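Anthranilate synthase component I (Streptococcus pneumoniae serotype 4, PDB 5KCK) is a member of the anthranilate synthase family, an alpha-beta enzyme built on large antiparallel sheets and present here as two chains. Local coordinates at residues E299-E302 / H303-L306; E436-E439 / T440-K443; L59-G63 / Q64-R68; R150-E153 / A154-K157; F227-Y230 / R231-V235. All blocks are in the same frame, centred on the assembly; numbering follows the deposited sequence.

Contact 1 (E299-E302 / H303-L306)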
# COMPACT_ATOMS: atom_id res chain seq x y z
N GLU A 299 8.22 21.84 24.40
CA GLU A 299 8.20 20.66 23.53
C GLU A 299 9.41 20.63 22.60
O GLU A 299 9.98 19.56 22.36
CB GLU A 299 6.91 20.62 22.72
CG GLU A 299 5.64 20.47 23.55
CD GLU A 299 5.33 19.03 23.92
OE1 GLU A 299 6.19 18.15 23.70
OE2 GLU A 299 4.21 18.78 24.42
N THR A 300 9.79 21.79 22.05
CA THR A 300 11.00 21.83 21.23
C THR A 300 12.24 21.54 22.07
O THR A 300 13.13 20.80 21.63
CB THR A 300 11.13 23.19 20.54
OG1 THR A 300 11.18 24.23 21.53
CG2 THR A 300 9.96 23.43 19.62
N ALA A 301 12.31 22.10 23.28
CA ALA A 301 13.42 21.78 24.18
C ALA A 301 13.49 20.29 24.46
O ALA A 301 14.58 19.70 24.47
CB ALA A 301 13.30 22.57 25.48
N GLU A 302 12.34 19.66 24.71
CA GLU A 302 12.29 18.21 24.84
C GLU A 302 12.94 17.52 23.65
O GLU A 302 13.83 16.68 23.81
CB GLU A 302 10.83 17.74 24.98
CG GLU A 302 10.29 17.68 26.40
CD GLU A 302 10.57 16.35 27.07
OE1 GLU A 302 10.95 16.35 28.26
OE2 GLU A 302 10.40 15.30 26.41
N HIS A 303 12.51 17.89 22.44
CA HIS A 303 13.04 17.25 21.25
C HIS A 303 14.53 17.51 21.09
O HIS A 303 15.31 16.59 20.85
CB HIS A 303 12.28 17.73 20.02
CG HIS A 303 12.78 17.13 18.74
ND1 HIS A 303 12.36 15.91 18.28
CD2 HIS A 303 13.69 17.58 17.85
CE1 HIS A 303 12.98 15.63 17.15
NE2 HIS A 303 13.80 16.63 16.86
N ARG A 304 14.94 18.78 21.19
CA ARG A 304 16.35 19.12 21.07
C ARG A 304 17.20 18.30 22.03
O ARG A 304 18.29 17.84 21.67
CB ARG A 304 16.52 20.61 21.32
CG ARG A 304 17.82 21.21 20.86
CD ARG A 304 17.78 22.73 21.07
NE ARG A 304 16.49 23.29 20.65
CZ ARG A 304 15.65 23.95 21.44
NH1 ARG A 304 15.95 24.16 22.72
NH2 ARG A 304 14.51 24.41 20.96
N MSE A 305 16.71 18.08 23.24
CA MSE A 305 17.41 17.30 24.25
C MSE A 305 17.62 15.87 23.76
O MSE A 305 18.67 15.27 24.00
CB MSE A 305 16.61 17.31 25.56
CG MSE A 305 17.45 17.36 26.82
SE MSE A 305 16.65 18.52 28.19
CE MSE A 305 17.06 20.27 27.43
N LEU A 306 16.62 15.32 23.07
CA LEU A 306 16.75 13.97 22.54
C LEU A 306 17.69 13.94 21.34
O LEU A 306 18.42 12.96 21.14
CB LEU A 306 15.38 13.42 22.16
CG LEU A 306 15.20 11.94 22.49
CD1 LEU A 306 15.07 11.75 24.00
CD2 LEU A 306 14.00 11.39 21.77

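Contact 2 (E436-E439 / T440-K443)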
# COMPACT_ATOMS: atom_id res chain seq x y z
N GLU A 436 -0.38 12.77 35.13
CA GLU A 436 0.57 11.75 34.69
C GLU A 436 0.05 10.34 34.95
O GLU A 436 0.39 9.41 34.20
CB GLU A 436 1.91 11.96 35.38
CG GLU A 436 2.43 13.40 35.32
CD GLU A 436 2.93 13.83 33.94
OE1 GLU A 436 3.85 14.69 33.90
OE2 GLU A 436 2.42 13.34 32.91
N TYR A 437 -0.76 10.15 35.99
CA TYR A 437 -1.46 8.87 36.14
C TYR A 437 -2.38 8.63 34.96
O TYR A 437 -2.41 7.52 34.40
CB TYR A 437 -2.25 8.85 37.45
CG TYR A 437 -3.31 7.77 37.49
CD1 TYR A 437 -2.96 6.45 37.76
CD2 TYR A 437 -4.64 8.06 37.25
CE1 TYR A 437 -3.92 5.45 37.80
CE2 TYR A 437 -5.61 7.08 37.28
CZ TYR A 437 -5.25 5.78 37.56
OH TYR A 437 -6.21 4.80 37.59
N GLN A 438 -3.13 9.66 34.55
CA GLN A 438 -4.04 9.53 33.42
C GLN A 438 -3.28 9.28 32.12
O GLN A 438 -3.61 8.37 31.36
CB GLN A 438 -4.90 10.78 33.29
CG GLN A 438 -6.33 10.50 32.87
CD GLN A 438 -7.06 9.60 33.86
OE1 GLN A 438 -7.31 9.99 35.00
NE2 GLN A 438 -7.41 8.40 33.42
N GLU A 439 -2.26 10.10 31.84
CA GLU A 439 -1.46 9.91 30.64
C GLU A 439 -0.96 8.48 30.55
O GLU A 439 -0.91 7.89 29.46
CB GLU A 439 -0.28 10.89 30.66
CG GLU A 439 0.65 10.77 29.47
CD GLU A 439 -0.01 11.20 28.17
OE1 GLU A 439 -1.01 11.96 28.23
OE2 GLU A 439 0.48 10.78 27.10
N THR A 440 -0.61 7.90 31.69
CA THR A 440 -0.02 6.57 31.70
C THR A 440 -1.05 5.49 31.38
O THR A 440 -0.78 4.57 30.59
CB THR A 440 0.63 6.35 33.06
OG1 THR A 440 2.05 6.56 32.94
CG2 THR A 440 0.36 4.98 33.58
N ILE A 441 -2.25 5.58 31.95
CA ILE A 441 -3.23 4.53 31.72
C ILE A 441 -3.80 4.64 30.31
O ILE A 441 -4.12 3.62 29.68
CB ILE A 441 -4.33 4.55 32.81
CG1 ILE A 441 -5.29 3.38 32.62
CG2 ILE A 441 -5.09 5.87 32.81
CD1 ILE A 441 -6.16 3.11 33.82
N ASN A 442 -3.92 5.86 29.78
CA ASN A 442 -4.40 6.02 28.41
C ASN A 442 -3.40 5.43 27.42
O ASN A 442 -3.78 4.68 26.52
CB ASN A 442 -4.65 7.49 28.11
CG ASN A 442 -5.70 8.10 29.02
OD1 ASN A 442 -6.62 7.41 29.47
ND2 ASN A 442 -5.56 9.39 29.30
N LYS A 443 -2.12 5.76 27.58
CA LYS A 443 -1.10 5.24 26.68
C LYS A 443 -1.04 3.72 26.75
O LYS A 443 -1.09 3.03 25.72
CB LYS A 443 0.26 5.84 27.02
CG LYS A 443 0.55 7.14 26.33
CD LYS A 443 2.05 7.32 26.15
CE LYS A 443 2.73 7.60 27.47
NZ LYS A 443 4.20 7.74 27.32

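Contact 3 (L59-G63 / Q64-R68)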
# COMPACT_ATOMS: atom_id res chain seq x y z
N LEU A 59 24.14 -17.36 30.42
CA LEU A 59 23.99 -17.34 28.97
C LEU A 59 23.83 -18.76 28.44
O LEU A 59 24.64 -19.64 28.75
CB LEU A 59 25.20 -16.66 28.32
CG LEU A 59 25.25 -16.56 26.79
CD1 LEU A 59 24.07 -15.75 26.22
CD2 LEU A 59 26.58 -15.96 26.35
N TYR A 60 22.79 -18.98 27.62
CA TYR A 60 22.49 -20.30 27.07
C TYR A 60 22.46 -20.25 25.55
O TYR A 60 21.97 -19.29 24.96
CB TYR A 60 21.15 -20.83 27.56
CG TYR A 60 21.02 -20.98 29.05
CD1 TYR A 60 20.56 -19.92 29.83
CD2 TYR A 60 21.36 -22.17 29.68
CE1 TYR A 60 20.43 -20.05 31.20
CE2 TYR A 60 21.23 -22.31 31.06
CZ TYR A 60 20.76 -21.24 31.80
OH TYR A 60 20.64 -21.35 33.16
N GLN A 61 22.97 -21.32 24.93
CA GLN A 61 22.79 -21.56 23.50
C GLN A 61 22.25 -22.97 23.35
O GLN A 61 22.94 -23.94 23.69
CB GLN A 61 24.09 -21.40 22.72
CG GLN A 61 23.92 -21.59 21.22
CD GLN A 61 25.23 -21.56 20.46
OE1 GLN A 61 26.28 -21.93 20.99
NE2 GLN A 61 25.19 -21.10 19.21
N ASN A 62 21.02 -23.09 22.83
CA ASN A 62 20.30 -24.36 22.75
C ASN A 62 20.42 -25.14 24.06
O ASN A 62 20.71 -26.34 24.05
CB ASN A 62 20.82 -25.21 21.59
CG ASN A 62 20.30 -24.74 20.25
OD1 ASN A 62 19.76 -23.63 20.12
ND2 ASN A 62 20.46 -25.58 19.23
N GLY A 63 20.26 -24.45 25.19
CA GLY A 63 20.29 -25.10 26.48
C GLY A 63 21.66 -25.27 27.10
O GLY A 63 21.74 -25.60 28.28
N GLN A 64 22.74 -25.03 26.35
CA GLN A 64 24.08 -25.20 26.89
C GLN A 64 24.60 -23.88 27.45
O GLN A 64 24.43 -22.82 26.84
CB GLN A 64 25.05 -25.73 25.83
CG GLN A 64 24.52 -26.90 25.01
CD GLN A 64 25.56 -27.49 24.07
OE1 GLN A 64 25.56 -27.21 22.87
NE2 GLN A 64 26.47 -28.30 24.62
N VAL A 65 25.23 -23.96 28.62
CA VAL A 65 25.79 -22.78 29.28
C VAL A 65 27.01 -22.30 28.50
O VAL A 65 27.89 -23.09 28.15
CB VAL A 65 26.15 -23.11 30.73
CG1 VAL A 65 27.02 -22.03 31.34
CG2 VAL A 65 24.89 -23.32 31.57
N ILE A 66 27.06 -21.00 28.24
CA ILE A 66 28.19 -20.37 27.56
C ILE A 66 28.80 -19.35 28.51
O ILE A 66 28.08 -18.49 29.04
CB ILE A 66 27.78 -19.72 26.22
CG1 ILE A 66 27.76 -20.75 25.09
CG2 ILE A 66 28.78 -18.67 25.82
CD1 ILE A 66 26.66 -21.73 25.15
N ASP A 67 30.11 -19.44 28.73
CA ASP A 67 30.80 -18.54 29.66
C ASP A 67 31.35 -17.31 28.92
O ASP A 67 32.55 -17.10 28.80
CB ASP A 67 31.90 -19.29 30.39
CG ASP A 67 32.54 -18.45 31.48
OD1 ASP A 67 31.81 -17.70 32.16
OD2 ASP A 67 33.78 -18.55 31.66
N ARG A 68 30.42 -16.48 28.44
CA ARG A 68 30.75 -15.31 27.64
C ARG A 68 29.80 -14.17 27.98
O ARG A 68 28.69 -14.39 28.47
CB ARG A 68 30.66 -15.59 26.13
CG ARG A 68 31.67 -16.60 25.60
CD ARG A 68 33.09 -16.02 25.51
NE ARG A 68 33.14 -14.86 24.62
CZ ARG A 68 33.07 -14.93 23.29
NH1 ARG A 68 32.93 -16.10 22.68
NH2 ARG A 68 33.12 -13.82 22.56
O HOH W 1 26.72 -18.00 31.19

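Contact 4 (R150-E153 / A154-K157)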
# COMPACT_ATOMS: atom_id res chain seq x y z
N ARG A 150 24.50 -26.66 5.69
CA ARG A 150 23.62 -27.56 4.95
C ARG A 150 24.06 -27.68 3.50
O ARG A 150 24.51 -26.71 2.88
CB ARG A 150 22.18 -27.04 4.99
CG ARG A 150 21.40 -27.34 6.25
CD ARG A 150 19.92 -26.98 6.10
NE ARG A 150 19.64 -25.55 6.01
CZ ARG A 150 18.45 -25.04 5.69
NH1 ARG A 150 17.42 -25.85 5.44
NH2 ARG A 150 18.27 -23.72 5.64
N SER A 151 23.87 -28.86 2.93
CA SER A 151 24.10 -29.03 1.50
C SER A 151 23.02 -28.30 0.70
O SER A 151 21.92 -28.01 1.19
CB SER A 151 24.10 -30.50 1.12
OG SER A 151 22.77 -30.96 0.93
N GLN A 152 23.34 -28.03 -0.57
CA GLN A 152 22.36 -27.45 -1.48
C GLN A 152 21.15 -28.37 -1.65
O GLN A 152 20.03 -27.88 -1.85
CB GLN A 152 23.02 -27.17 -2.84
CG GLN A 152 22.13 -26.47 -3.85
CD GLN A 152 21.89 -25.01 -3.53
OE1 GLN A 152 22.76 -24.32 -2.98
NE2 GLN A 152 20.70 -24.52 -3.87
N GLU A 153 21.36 -29.69 -1.57
CA GLU A 153 20.25 -30.63 -1.61
C GLU A 153 19.30 -30.41 -0.44
O GLU A 153 18.07 -30.47 -0.60
CB GLU A 153 20.77 -32.07 -1.60
CG GLU A 153 21.44 -32.50 -2.88
CD GLU A 153 22.04 -33.90 -2.78
OE1 GLU A 153 22.19 -34.42 -1.65
OE2 GLU A 153 22.36 -34.48 -3.84
N ALA A 154 19.84 -30.15 0.75
CA ALA A 154 19.00 -29.92 1.92
C ALA A 154 18.24 -28.61 1.82
O ALA A 154 17.09 -28.52 2.26
CB ALA A 154 19.86 -29.95 3.19
N LEU A 155 18.86 -27.56 1.25
CA LEU A 155 18.14 -26.30 1.06
C LEU A 155 16.95 -26.50 0.14
O LEU A 155 15.85 -26.02 0.42
CB LEU A 155 19.07 -25.23 0.50
CG LEU A 155 20.39 -25.00 1.24
CD1 LEU A 155 21.29 -24.07 0.44
CD2 LEU A 155 20.12 -24.42 2.62
N GLU A 156 17.15 -27.24 -0.95
CA GLU A 156 16.07 -27.42 -1.91
C GLU A 156 14.92 -28.22 -1.32
O GLU A 156 13.75 -27.93 -1.58
CB GLU A 156 16.62 -28.09 -3.18
CG GLU A 156 15.96 -27.62 -4.47
CD GLU A 156 16.02 -26.10 -4.66
OE1 GLU A 156 17.09 -25.49 -4.42
OE2 GLU A 156 14.98 -25.53 -5.06
N LYS A 157 15.22 -29.24 -0.49
CA LYS A 157 14.15 -29.99 0.16
C LYS A 157 13.37 -29.12 1.13
O LYS A 157 12.14 -29.16 1.16
CB LYS A 157 14.71 -31.22 0.88
CG LYS A 157 14.77 -32.47 0.03
CD LYS A 157 15.22 -33.68 0.85
CE LYS A 157 14.10 -34.20 1.75
NZ LYS A 157 13.09 -34.98 0.99

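Contact 5 (F227-Y230 / R231-V235)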
# COMPACT_ATOMS: atom_id res chain seq x y z
N PHE A 227 -3.03 -14.02 18.02
CA PHE A 227 -2.69 -13.73 16.63
C PHE A 227 -3.75 -12.83 15.98
O PHE A 227 -3.41 -11.93 15.21
CB PHE A 227 -2.52 -15.03 15.85
CG PHE A 227 -2.00 -14.84 14.47
CD1 PHE A 227 -0.71 -14.38 14.27
CD2 PHE A 227 -2.80 -15.10 13.37
CE1 PHE A 227 -0.22 -14.19 12.99
CE2 PHE A 227 -2.31 -14.91 12.09
CZ PHE A 227 -1.02 -14.46 11.90
N ASP A 228 -5.03 -13.06 16.28
CA ASP A 228 -6.05 -12.18 15.72
C ASP A 228 -5.91 -10.76 16.25
O ASP A 228 -6.20 -9.80 15.53
CB ASP A 228 -7.45 -12.71 16.01
CG ASP A 228 -7.81 -13.91 15.14
OD1 ASP A 228 -7.06 -14.22 14.19
OD2 ASP A 228 -8.85 -14.54 15.42
N PHE A 229 -5.46 -10.61 17.50
CA PHE A 229 -5.12 -9.28 18.00
C PHE A 229 -4.02 -8.65 17.14
O PHE A 229 -4.12 -7.47 16.76
CB PHE A 229 -4.70 -9.36 19.46
CG PHE A 229 -4.23 -8.05 20.03
CD1 PHE A 229 -5.14 -7.12 20.51
CD2 PHE A 229 -2.88 -7.75 20.10
CE1 PHE A 229 -4.72 -5.92 21.03
CE2 PHE A 229 -2.45 -6.54 20.62
CZ PHE A 229 -3.37 -5.63 21.09
N TYR A 230 -2.98 -9.42 16.80
CA TYR A 230 -1.94 -8.90 15.92
C TYR A 230 -2.52 -8.50 14.56
O TYR A 230 -2.20 -7.43 14.04
CB TYR A 230 -0.81 -9.92 15.74
CG TYR A 230 0.32 -9.38 14.87
CD1 TYR A 230 1.14 -8.36 15.32
CD2 TYR A 230 0.54 -9.88 13.59
CE1 TYR A 230 2.17 -7.85 14.53
CE2 TYR A 230 1.56 -9.37 12.78
CZ TYR A 230 2.37 -8.35 13.27
OH TYR A 230 3.39 -7.84 12.49
N ARG A 231 -3.38 -9.35 13.98
CA ARG A 231 -3.98 -9.02 12.69
C ARG A 231 -4.74 -7.71 12.76
O ARG A 231 -4.71 -6.91 11.81
CB ARG A 231 -4.91 -10.15 12.22
CG ARG A 231 -4.20 -11.48 11.94
CD ARG A 231 -5.23 -12.58 11.67
NE ARG A 231 -6.08 -12.24 10.53
CZ ARG A 231 -7.20 -12.88 10.21
NH1 ARG A 231 -7.64 -13.89 10.94
NH2 ARG A 231 -7.89 -12.49 9.15
N ASN A 232 -5.43 -7.46 13.87
CA ASN A 232 -6.15 -6.20 13.99
C ASN A 232 -5.20 -5.05 14.28
O ASN A 232 -5.40 -3.93 13.79
CB ASN A 232 -7.22 -6.29 15.08
CG ASN A 232 -8.15 -5.10 15.06
OD1 ASN A 232 -8.83 -4.84 14.06
ND2 ASN A 232 -8.19 -4.35 16.16
N LEU A 233 -4.14 -5.33 15.05
CA LEU A 233 -3.18 -4.29 15.42
C LEU A 233 -2.50 -3.70 14.19
O LEU A 233 -2.34 -2.48 14.09
CB LEU A 233 -2.15 -4.87 16.38
CG LEU A 233 -1.14 -3.87 16.96
CD1 LEU A 233 -1.86 -2.84 17.85
CD2 LEU A 233 -0.04 -4.58 17.73
N ARG A 234 -2.09 -4.56 13.25
CA ARG A 234 -1.34 -4.06 12.10
C ARG A 234 -2.22 -3.24 11.16
O ARG A 234 -1.69 -2.49 10.34
CB ARG A 234 -0.66 -5.22 11.36
CG ARG A 234 -1.60 -6.29 10.84
CD ARG A 234 -0.87 -7.62 10.61
NE ARG A 234 0.08 -7.60 9.49
CZ ARG A 234 -0.26 -7.50 8.21
NH1 ARG A 234 -1.54 -7.38 7.86
NH2 ARG A 234 0.68 -7.50 7.27
N VAL A 235 -3.54 -3.34 11.28
CA VAL A 235 -4.43 -2.45 10.53
C VAL A 235 -4.66 -1.14 11.28
O VAL A 235 -4.73 -0.07 10.67
CB VAL A 235 -5.75 -3.16 10.20
CG1 VAL A 235 -6.75 -2.18 9.59
CG2 VAL A 235 -5.50 -4.32 9.26

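Contact 1 (E299-E302 / H303-L306)
R304 folds back along T300, one turn earlier in helix 297-316, with both side chains pointing the same way. The backbone bonds are those of a regular alpha helix, each N-H reaching the carbonyl four residues before it. H303 N meets E299 O at 3.0 Å, and R304 N meets T300 O at 2.7 Å in a bond that is almost straight (178° at the hydrogen). M305 N bonds to A301 O at 2.9 Å, L306 N to E302 O at 3.2 Å.

Among the side chains, the arginine does most of the touching. A bend at chi3 (-44°) turns its guanidinium back over the preceding turn. One face then lies over the T300 carbonyl oxygen, which sits toward the rim of the group. R304 CZ is 4.1 Å from A301 CA. At the end of the side chain R304 NH2 comes within 3.4 Å of T300 OG1. Selenomethionine M305, bent at chi2 and chi3, brings its CE to 3.9 Å from A301 O.

The polar ends of E302 and H303 are held from elsewhere: E302 OE1 by Q211, H303 NE2 by S342. L306 packs on loop residues P272, A274 and T366. T300 and H303 rest on M329 and L340, and R304 lies against Y328; the helix thus packs against strands 324-333 and 338-347, the last two at one edge of the largest sheet.

Contact 2 (E436-E439 / T440-K443)
E436 and T440 join one turn to the next in alpha helix 433-446, near the C-terminal end of the chain, by a bond from T440 N to E436 O (3.1 Å) that is noticeably bent, 141° at the hydrogen. The same T440 N-H makes a second, weak bond to Y437 O. The carboxylate of E436 has its partner outside these two turns: OE1 bonds to S431 OG.

Y437 accepts the N-H of I441 at its carbonyl. Its ring and the I441 side chain run side by side in the same direction, and the hydroxyl OH of Y437 comes to 4.1 Å from I441 CD1. The isoleucine continues onto F218 of strand 211-221, while the tyrosine also touches P190 and F193 of helix 190-205.

Q438 takes the nearly straight bond from N442 N (168°), and its side chain bends at chi2 so that Q438 NE2 lies 3.5 Å from I441 CG2. Its amide and that of N442 are turned 34° apart. N442 holds its amide near the same carbonyl oxygen, N442 CG 3.1 Å from Q438 O, but the angle at ND2 is too poor for a hydrogen bond.

E439 closes the series with the bond from K443 N to E439 O. The lysine's amine goes to G424 O on strand 418-427 and not to the glutamate; K443 NZ and E439 OE2 are 4.8 Å apart. What the glutamate does meet is the aliphatic part of the lysine, E439 OE2 lying 3.7 Å from K443 CG.

Contact 3 (L59-G63 / Q64-R68)
L59 carries its CG opposite the backbone N (chi1 179°) and I66 does the same with its CG2, which brings L59 CD2 to 3.5 Å from I66 CG2. The other branch of the isoleucine, turned at chi2 to 72°, runs back toward the turn and sets I66 CD1 3.6 Å from Q61 CB. L59, I66 and the CB of Q61 thus meet on a single face of the two strands, and all three residues rest on F73 of helix 70-78. On the other face Y60 and V65 pair, with Y60 CE2 3.8 Å from V65 CG2.

The backbones are tied by three bonds. Q61 and Q64 exchange two, from Q61 N to Q64 O (2.8 Å) and from Q64 N to Q61 O (2.9 Å); farther from the turn I66 N reaches L59 O at 2.8 Å. Beyond that a water bridges the strands, accepting from L59 N and donating to I66 O. The alpha hydrogens of Y60 and V65 also point at carbonyl oxygens across the gap, Y60 CA lying 3.2 Å from Q64 O.

At the tip N62 and G63 both have positive phi. The N62 side chain is tied to the neighbouring strand, its OD1 accepting from E51 N on strand 50-55, while R68, past the end of the hairpin, forms a salt bridge with E76. The whole is a beta hairpin with a two-residue loop, a type I' turn from Q61 to Q64, placed at the outer edge of the long antiparallel sheet, with strand 64-66 outermost within this chain.

Contact 4 (R150-E153 / A154-K157)
S151 is the N-cap of helix 152-166: its OG accepts the N-H of A154 N at 3.0 Å, 154° at the hydrogen. With chi1 at 83° the hydroxyl sits between the backbone N and the carbonyl carbon, turned in toward the first turn of the helix. The S151 carbonyl O meanwhile takes the next N-H, L155 N, at 3.1 Å, so one serine grips two successive amides. The regular pattern follows from Q152 O to E156 N and from E153 O to K157 N.

Packing surrounds the cap. R150, just before the helix, lays its side chain against the first turn, and L155 CD2 lies over one face of the guanidinium, 3.5 Å from R150 CZ and offset toward the rim. R150 CB also touches A154 CB at 4.1 Å. The other branch of the leucine, L155 CD1, meets Q152 OE1 at 3.7 Å, the two side chains crossing at about a right angle. Q152 and E156 run side by side, and both reach the second subunit, where Q152 makes weak hydrogen bonds to S1 and N2, both residues of its N-terminal tag remnant.

The guanidinium is held by E127, between strands 121-126 and 128-133, and by E143 and the D144 carbonyl of strand 138-144. The two carboxylates balance its charge and, with that carbonyl, probably fix its orientation while its face takes an apolar contact.

Contact 5 (F227-Y230 / R231-V235)
D228 and R231 form a salt bridge within alpha helix 226-236, their side chains pointing the same way. The bond is weak: R231 NH1 is 3.3 Å from D228 OD1, at the edge of the guanidinium and near its plane, with the carboxylate turned 72° to it. F227 supports the same arginine from the previous turn. R231 CG lies over one face of the phenyl ring, and R231 CD is 3.8 Å from F227 CE2.

Behind these stand the backbone bonds from R231 N to F227 O (2.9 Å), N232 N to D228 O, L233 N to F229 O (2.7 Å) and R234 N to Y230 O. F229 and L233 add apolar packing between F229 CE2 and L233 CD2.

Farther out, D10 binds R231 NH2 and the backbone N of D178 binds D228 OD2, so both ends of the salt bridge have a second partner. The ring of F227 stacks on Y18 of the second subunit, whose E30 takes both Y230 OH and R234 NH2. With chi1 at 59° and a bend at chi3 the R234 side chain passes across the tyrosine, R234 CD 3.7 Å from Y230 CE2.

In the fold
From the N terminus the order is contact 3, contact 4, contact 5, contact 1 and contact 2. Each joins adjoining residues, so they close only a hairpin tip or a helix turn; none nests in or crosses another. Contact 3 finishes one edge of the long sheet, and contact 1 lies against strand 324-333 at the opposite edge of that sheet, about 42 Å away between centres. Contact 4 starts helix 152-166 on the opposite side of the chain's centre from contacts 1 and 2. Contacts 4 and 5, about 34 Å apart between centres, both touch the second subunit. Contacts 5 and 2 lie in helices 226-236 and 433-446, which pack on strands of the branched seven-stranded sheet.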